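Local coordinates for protein ribosomal RNA small subunit methyltransferase E (Legionella pneumophila, PDB 5O95) that probably methylates N3 of a specific uridine in 16S ribosomal RNA, using S-adenosyl-L-methionine as the methyl donor, at residues A3-Q11 with I139-I150; R36-T44 with F53-K61. All coordinates share one frame; numbering follows the deposited sequence.

Contact 1 of 2, residues A3-Q11 with I139-I150; sequences AVRTIRIYQ and IGACEQCGRNQI
Arg8 presses the edge of its guanidinium against the C-terminal end of helix 139-145. NE bonds Glu143 O at 2.8 Å and NH2 bonds Cys142 O at 3.1 Å, both oxygens lying in the guanidinium plane; Cys142 O takes NH2 in addition to Gly146 N. A bend at chi3 (51°) turns the group back toward the helix. Its NH1 and NH2 together clasp Asn148 OD1, each 2.9 Å away; NH1 lies on a lone pair, whereas NH2 sits above the amide plane. Gly146, at positive phi, ends the helix and lays its bare CA against one guanidinium face; Phe46 makes a cation-pi contact with the same arginine. Here an edge strand, 8-10, of the sheet that includes the PUA-domain hairpin meets the methyltransferase domain of the SPOUT class. Nearer the N terminus, the extended Arg5 grips Gln144 O end-on with NH1 (2.7 Å) and NH2, close to the second subunit, whose Val224 packs on Arg5. Glu143 instead turns to the strand backbone, OE2 taking the Tyr10 N-H nearly straight (171°) on its anti lone pair. Two isoleucines pack on Tyr10: Ile150 CD1 lies over one ring face, and Ile139 CG2 comes in obliquely, 3.6 Å from Tyr10 CB.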
# COMPACT_ATOMS: atom_id res chain seq x y z
N ALA B 3 -16.09 -14.04 -16.43
CA ALA B 3 -15.43 -13.43 -17.58
C ALA B 3 -13.96 -13.17 -17.30
O ALA B 3 -13.60 -12.60 -16.27
CB ALA B 3 -16.14 -12.14 -17.98
N VAL B 4 -13.11 -13.59 -18.24
CA VAL B 4 -11.67 -13.34 -18.15
C VAL B 4 -11.39 -11.91 -18.60
O VAL B 4 -11.97 -11.43 -19.58
CB VAL B 4 -10.91 -14.36 -19.03
CG1 VAL B 4 -9.41 -14.29 -18.76
CG2 VAL B 4 -11.45 -15.77 -18.82
N ARG B 5 -10.51 -11.23 -17.87
CA ARG B 5 -10.13 -9.88 -18.25
C ARG B 5 -9.06 -9.93 -19.33
O ARG B 5 -8.11 -10.72 -19.25
CB ARG B 5 -9.60 -9.11 -17.04
CG ARG B 5 -9.34 -7.65 -17.34
CD ARG B 5 -8.61 -6.98 -16.21
NE ARG B 5 -8.19 -5.63 -16.55
CZ ARG B 5 -7.33 -4.92 -15.83
NH1 ARG B 5 -6.80 -5.45 -14.74
NH2 ARG B 5 -6.99 -3.70 -16.21
N THR B 6 -9.22 -9.10 -20.36
CA THR B 6 -8.33 -9.15 -21.51
C THR B 6 -6.93 -8.70 -21.11
O THR B 6 -6.76 -7.68 -20.43
CB THR B 6 -8.87 -8.29 -22.66
OG1 THR B 6 -10.21 -8.71 -22.98
CG2 THR B 6 -8.01 -8.44 -23.92
N ILE B 7 -5.93 -9.47 -21.53
CA ILE B 7 -4.53 -9.12 -21.32
C ILE B 7 -4.20 -7.81 -22.02
O ILE B 7 -4.50 -7.63 -23.21
CB ILE B 7 -3.65 -10.27 -21.82
CG1 ILE B 7 -3.84 -11.51 -20.93
CG2 ILE B 7 -2.20 -9.85 -21.89
CD1 ILE B 7 -3.38 -11.32 -19.51
N ARG B 8 -3.56 -6.89 -21.30
CA ARG B 8 -3.12 -5.60 -21.82
C ARG B 8 -1.61 -5.58 -21.98
O ARG B 8 -0.88 -6.06 -21.11
CB ARG B 8 -3.50 -4.46 -20.87
CG ARG B 8 -4.99 -4.14 -20.88
CD ARG B 8 -5.37 -3.37 -19.62
NE ARG B 8 -4.51 -2.22 -19.40
CZ ARG B 8 -4.58 -1.08 -20.09
NH1 ARG B 8 -5.50 -0.90 -21.07
NH2 ARG B 8 -3.73 -0.11 -19.82
N ILE B 9 -1.14 -5.01 -23.09
CA ILE B 9 0.28 -4.99 -23.44
C ILE B 9 0.61 -3.60 -23.98
O ILE B 9 -0.04 -3.13 -24.92
CB ILE B 9 0.62 -6.05 -24.52
CG1 ILE B 9 0.28 -7.48 -24.05
CG2 ILE B 9 2.08 -5.95 -24.96
CD1 ILE B 9 1.18 -7.95 -22.87
N TYR B 10 1.63 -2.96 -23.42
CA TYR B 10 2.05 -1.66 -23.91
C TYR B 10 2.89 -1.84 -25.16
O TYR B 10 3.89 -2.57 -25.15
CB TYR B 10 2.93 -1.01 -22.84
CG TYR B 10 3.66 0.23 -23.30
CD1 TYR B 10 2.98 1.40 -23.62
CD2 TYR B 10 5.05 0.21 -23.42
CE1 TYR B 10 3.66 2.54 -24.03
CE2 TYR B 10 5.75 1.35 -23.83
CZ TYR B 10 5.06 2.50 -24.14
OH TYR B 10 5.76 3.62 -24.53
N GLN B 11 2.49 -1.17 -26.26
CA GLN B 11 3.33 -1.08 -27.45
C GLN B 11 3.27 0.36 -27.93
O GLN B 11 2.17 0.85 -28.24
CB GLN B 11 2.80 -1.98 -28.57
CG GLN B 11 2.99 -3.49 -28.37
CD GLN B 11 4.44 -3.88 -28.51
OE1 GLN B 11 4.91 -4.23 -29.61
NE2 GLN B 11 5.18 -3.82 -27.40
N ILE B 139 5.56 0.33 -16.43
CA ILE B 139 4.81 -0.11 -17.61
C ILE B 139 3.94 -1.32 -17.27
O ILE B 139 2.75 -1.37 -17.64
CB ILE B 139 5.78 -0.41 -18.77
CG1 ILE B 139 6.31 0.90 -19.34
CG2 ILE B 139 5.03 -1.13 -19.91
CD1 ILE B 139 7.55 0.74 -20.26
N GLY B 140 4.51 -2.28 -16.54
CA GLY B 140 3.75 -3.44 -16.13
C GLY B 140 2.55 -3.06 -15.28
O GLY B 140 1.47 -3.63 -15.42
N ALA B 141 2.72 -2.06 -14.41
CA ALA B 141 1.61 -1.64 -13.56
C ALA B 141 0.52 -0.94 -14.37
O ALA B 141 -0.67 -1.07 -14.07
CB ALA B 141 2.13 -0.73 -12.43
N CYS B 142 0.91 -0.21 -15.42
CA CYS B 142 -0.11 0.37 -16.30
C CYS B 142 -0.84 -0.71 -17.07
O CYS B 142 -2.05 -0.61 -17.28
CB CYS B 142 0.52 1.37 -17.27
SG CYS B 142 1.17 2.86 -16.43
N GLU B 143 -0.12 -1.76 -17.49
CA GLU B 143 -0.79 -2.89 -18.12
C GLU B 143 -1.82 -3.48 -17.18
O GLU B 143 -2.96 -3.76 -17.58
CB GLU B 143 0.21 -3.95 -18.55
CG GLU B 143 1.14 -3.45 -19.65
CD GLU B 143 2.27 -4.39 -19.98
OE1 GLU B 143 2.69 -5.19 -19.10
OE2 GLU B 143 2.77 -4.30 -21.13
N GLN B 144 -1.46 -3.64 -15.90
CA GLN B 144 -2.36 -4.25 -14.92
C GLN B 144 -3.55 -3.35 -14.55
O GLN B 144 -4.68 -3.83 -14.42
CB GLN B 144 -1.56 -4.61 -13.66
CG GLN B 144 -2.42 -5.10 -12.46
CD GLN B 144 -3.01 -3.96 -11.60
OE1 GLN B 144 -2.36 -2.95 -11.36
NE2 GLN B 144 -4.24 -4.14 -11.16
N CYS B 145 -3.31 -2.05 -14.36
CA CYS B 145 -4.33 -1.20 -13.77
C CYS B 145 -5.24 -0.51 -14.79
O CYS B 145 -6.29 0.02 -14.42
CB CYS B 145 -3.68 -0.20 -12.79
SG CYS B 145 -3.00 1.27 -13.52
N GLY B 146 -4.86 -0.51 -16.07
CA GLY B 146 -5.70 0.09 -17.09
C GLY B 146 -5.29 1.48 -17.54
O GLY B 146 -5.92 2.03 -18.44
N ARG B 147 -4.23 2.06 -16.98
CA ARG B 147 -3.75 3.34 -17.48
C ARG B 147 -3.17 3.15 -18.86
O ARG B 147 -2.39 2.22 -19.09
CB ARG B 147 -2.61 3.87 -16.60
CG ARG B 147 -3.15 4.44 -15.32
CD ARG B 147 -1.99 4.90 -14.46
NE ARG B 147 -1.50 6.19 -14.94
CZ ARG B 147 -0.60 6.94 -14.31
NH1 ARG B 147 -0.12 6.54 -13.13
NH2 ARG B 147 -0.23 8.11 -14.82
N ASN B 148 -3.53 4.05 -19.76
CA ASN B 148 -3.05 4.01 -21.14
C ASN B 148 -2.04 5.09 -21.44
O ASN B 148 -1.69 5.32 -22.61
CB ASN B 148 -4.23 4.05 -22.11
CG ASN B 148 -5.13 2.86 -21.95
OD1 ASN B 148 -4.66 1.76 -21.81
ND2 ASN B 148 -6.44 3.09 -21.97
N GLN B 149 -1.49 5.69 -20.38
CA GLN B 149 -0.44 6.68 -20.44
C GLN B 149 0.51 6.27 -19.34
O GLN B 149 0.06 5.87 -18.26
CB GLN B 149 -1.02 8.06 -20.13
CG GLN B 149 -0.05 9.20 -20.21
CD GLN B 149 -0.73 10.56 -20.09
OE1 GLN B 149 -1.90 10.74 -20.46
NE2 GLN B 149 0.01 11.54 -19.58
N ILE B 150 1.81 6.33 -19.62
CA ILE B 150 2.84 5.92 -18.68
C ILE B 150 3.27 7.12 -17.85
O ILE B 150 3.55 8.18 -18.42
CB ILE B 150 4.08 5.38 -19.43
CG1 ILE B 150 3.66 4.38 -20.52
CG2 ILE B 150 5.09 4.79 -18.41
CD1 ILE B 150 2.93 3.17 -20.01

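Contact 2 of 2, residues R36-T44 with F53-K61; sequences RMEQGEQLT and FTASIERVK
Leu43 and Ala55 form a hydrogen-bonded antiparallel pair, with Gln42-Ser56 and Thr44-Thr54 as the adjoining non-hydrogen-bonded pairs of a hairpin in the PUA domain. Past the regular pairing, the type II turn Glu38-Glu41 still holds the long strand: Gly40 N bonds Ile57 O at 2.7 Å, and Ile57 N bonds Glu41 O at 2.9 Å. Glycine suits the positive phi of this turn. Ile57 fills the angle between turn and strand. Its CG1 is anti to the carbonyl carbon (chi1 -63°), which carries CD1 to Met37 CB at 3.7 Å, while CG2 lies against Gln39 CA. Leu43, on the same sheet face as Ala55, slants across Ile57, with Leu43 CD1 4.1 Å from Ile57 CG1; Val31 of helix 25-34 packs on Met37 and Ile57. The opposite face, with Thr44 and Thr54, is polar, and one water joins their OG1 atoms, 2.8 Å from each. Gln39, its chain extended past Glu58 O, places OE1 2.9 Å from a second water, which donates to it and accepts from Val60 N. Apolar side chains thus pack toward helix 25-34, while on the more exposed parts amide and hydroxyl groups are bridged to their neighbours across the contact by water.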
# COMPACT_ATOMS: atom_id res chain seq x y z
N ARG B 36 2.43 -17.51 -22.42
CA ARG B 36 2.13 -18.71 -23.21
C ARG B 36 0.86 -18.57 -24.05
O ARG B 36 0.12 -19.54 -24.24
CB ARG B 36 2.07 -19.96 -22.35
CG ARG B 36 3.32 -20.24 -21.60
CD ARG B 36 3.19 -21.58 -20.94
NE ARG B 36 4.41 -21.97 -20.27
CZ ARG B 36 4.43 -22.90 -19.33
NH1 ARG B 36 3.30 -23.49 -18.98
NH2 ARG B 36 5.57 -23.23 -18.74
N MET B 37 0.60 -17.37 -24.56
CA MET B 37 -0.63 -17.16 -25.32
C MET B 37 -0.51 -17.76 -26.71
O MET B 37 0.59 -17.92 -27.26
CB MET B 37 -0.96 -15.68 -25.40
CG MET B 37 -1.17 -15.08 -24.04
SD MET B 37 -1.69 -13.37 -24.07
CE MET B 37 -3.31 -13.55 -24.81
N GLU B 38 -1.66 -18.11 -27.29
CA GLU B 38 -1.70 -18.89 -28.51
C GLU B 38 -2.46 -18.14 -29.60
O GLU B 38 -3.22 -17.20 -29.34
CB GLU B 38 -2.37 -20.24 -28.27
CG GLU B 38 -1.88 -20.94 -27.01
CD GLU B 38 -2.60 -22.24 -26.74
OE1 GLU B 38 -3.13 -22.84 -27.70
OE2 GLU B 38 -2.64 -22.66 -25.56
N GLN B 39 -2.24 -18.57 -30.84
CA GLN B 39 -2.96 -18.01 -31.98
C GLN B 39 -4.46 -17.98 -31.70
O GLN B 39 -5.02 -18.94 -31.17
CB GLN B 39 -2.67 -18.87 -33.21
CG GLN B 39 -3.49 -18.52 -34.44
CD GLN B 39 -2.98 -19.22 -35.68
OE1 GLN B 39 -1.89 -19.79 -35.68
NE2 GLN B 39 -3.78 -19.18 -36.75
N GLY B 40 -5.10 -16.85 -32.03
CA GLY B 40 -6.52 -16.66 -31.82
C GLY B 40 -6.89 -15.91 -30.56
O GLY B 40 -8.00 -15.37 -30.48
N GLU B 41 -6.00 -15.86 -29.57
CA GLU B 41 -6.32 -15.18 -28.32
C GLU B 41 -6.31 -13.66 -28.50
O GLU B 41 -5.60 -13.11 -29.34
CB GLU B 41 -5.35 -15.60 -27.22
CG GLU B 41 -5.39 -17.10 -26.92
CD GLU B 41 -4.50 -17.48 -25.74
OE1 GLU B 41 -4.55 -16.79 -24.70
OE2 GLU B 41 -3.74 -18.47 -25.87
N GLN B 42 -7.11 -12.99 -27.67
CA GLN B 42 -7.29 -11.55 -27.74
C GLN B 42 -6.28 -10.82 -26.85
O GLN B 42 -5.87 -11.32 -25.80
CB GLN B 42 -8.69 -11.17 -27.29
CG GLN B 42 -9.78 -11.82 -28.11
CD GLN B 42 -9.81 -11.29 -29.53
OE1 GLN B 42 -9.69 -10.09 -29.75
NE2 GLN B 42 -9.94 -12.19 -30.50
N LEU B 43 -5.92 -9.61 -27.28
CA LEU B 43 -5.06 -8.71 -26.53
C LEU B 43 -5.57 -7.30 -26.71
O LEU B 43 -6.13 -6.95 -27.76
CB LEU B 43 -3.61 -8.69 -27.08
CG LEU B 43 -2.71 -9.91 -26.95
CD1 LEU B 43 -1.42 -9.70 -27.73
CD2 LEU B 43 -2.41 -10.14 -25.49
N THR B 44 -5.35 -6.47 -25.71
CA THR B 44 -5.59 -5.03 -25.81
C THR B 44 -4.22 -4.38 -25.74
O THR B 44 -3.57 -4.41 -24.70
CB THR B 44 -6.47 -4.53 -24.67
OG1 THR B 44 -7.75 -5.18 -24.71
CG2 THR B 44 -6.67 -3.01 -24.79
N PHE B 53 -5.90 -0.64 -28.57
CA PHE B 53 -5.98 -1.34 -29.85
C PHE B 53 -6.46 -2.76 -29.56
O PHE B 53 -5.76 -3.54 -28.91
CB PHE B 53 -4.62 -1.33 -30.53
CG PHE B 53 -4.09 0.06 -30.77
CD1 PHE B 53 -3.38 0.72 -29.76
CD2 PHE B 53 -4.30 0.70 -31.99
CE1 PHE B 53 -2.92 2.01 -29.96
CE2 PHE B 53 -3.85 1.99 -32.20
CZ PHE B 53 -3.14 2.64 -31.18
N THR B 54 -7.65 -3.09 -30.02
CA THR B 54 -8.15 -4.44 -29.84
C THR B 54 -7.50 -5.32 -30.89
O THR B 54 -7.55 -5.00 -32.09
CB THR B 54 -9.67 -4.47 -29.98
OG1 THR B 54 -10.25 -3.63 -28.99
CG2 THR B 54 -10.20 -5.89 -29.79
N ALA B 55 -6.86 -6.39 -30.45
CA ALA B 55 -6.02 -7.18 -31.34
C ALA B 55 -6.22 -8.65 -31.04
O ALA B 55 -6.73 -9.04 -29.99
CB ALA B 55 -4.53 -6.82 -31.22
N SER B 56 -5.82 -9.48 -31.99
CA SER B 56 -5.80 -10.91 -31.79
C SER B 56 -4.49 -11.46 -32.32
O SER B 56 -3.87 -10.90 -33.23
CB SER B 56 -6.98 -11.60 -32.45
OG SER B 56 -6.93 -11.38 -33.84
N ILE B 57 -4.08 -12.57 -31.73
CA ILE B 57 -2.81 -13.18 -32.10
C ILE B 57 -3.00 -13.95 -33.40
O ILE B 57 -3.79 -14.90 -33.45
CB ILE B 57 -2.27 -14.07 -30.99
CG1 ILE B 57 -2.00 -13.21 -29.75
CG2 ILE B 57 -1.02 -14.78 -31.46
CD1 ILE B 57 -1.29 -13.94 -28.62
N GLU B 58 -2.32 -13.51 -34.45
CA GLU B 58 -2.46 -14.15 -35.75
C GLU B 58 -1.46 -15.28 -35.95
O GLU B 58 -1.76 -16.26 -36.62
CB GLU B 58 -2.32 -13.12 -36.87
CG GLU B 58 -2.81 -13.62 -38.22
CD GLU B 58 -2.99 -12.51 -39.22
OE1 GLU B 58 -2.10 -12.33 -40.08
OE2 GLU B 58 -4.02 -11.80 -39.15
N ARG B 59 -0.28 -15.16 -35.35
CA ARG B 59 0.77 -16.14 -35.56
C ARG B 59 1.79 -16.01 -34.44
O ARG B 59 2.16 -14.90 -34.05
CB ARG B 59 1.43 -15.92 -36.92
CG ARG B 59 2.75 -16.65 -37.14
CD ARG B 59 3.12 -16.64 -38.62
NE ARG B 59 2.68 -15.41 -39.28
CZ ARG B 59 3.49 -14.48 -39.76
NH1 ARG B 59 4.81 -14.64 -39.67
NH2 ARG B 59 2.99 -13.40 -40.34
N VAL B 60 2.22 -17.15 -33.90
CA VAL B 60 3.28 -17.21 -32.90
C VAL B 60 4.39 -18.08 -33.50
O VAL B 60 4.24 -19.30 -33.61
CB VAL B 60 2.81 -17.79 -31.56
CG1 VAL B 60 3.97 -17.87 -30.59
CG2 VAL B 60 1.70 -16.94 -30.98
N LYS B 61 5.49 -17.45 -33.89
CA LYS B 61 6.66 -18.14 -34.45
C LYS B 61 7.80 -18.00 -33.44
O LYS B 61 8.47 -16.96 -33.40
CB LYS B 61 7.04 -17.56 -35.80
CG LYS B 61 8.28 -18.20 -36.41
CD LYS B 61 8.56 -17.68 -37.81
CE LYS B 61 9.84 -18.29 -38.37
NZ LYS B 61 10.16 -17.79 -39.74
O HOH W 1 0.76 -19.49 -34.60
O HOH W 2 -9.82 -4.07 -26.24

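How the contacts relate
Contacts 1 and 2 share one sheet, since strand 8-10 runs beside strand 42-46: Ile7 O and Thr44 N lie 2.9 Å apart, a probable hydrogen bond, and Ile7 CG2 packs on Leu43 CD2. Along the chain, contact 2 is nested within the loop closed by contact 1. Both are partly buried, but the centre of contact 2 lies about 27 Å from the centre of the chain, that of contact 1 about 13 Å. Contact 2 is internal to the PUA domain and relies on backbone bonds with aliphatic packing. Contact 1 joins that sheet to the methyltransferase domain, where no strand pairing spans the segments, and arginine side chains gather carbonyl oxygens instead.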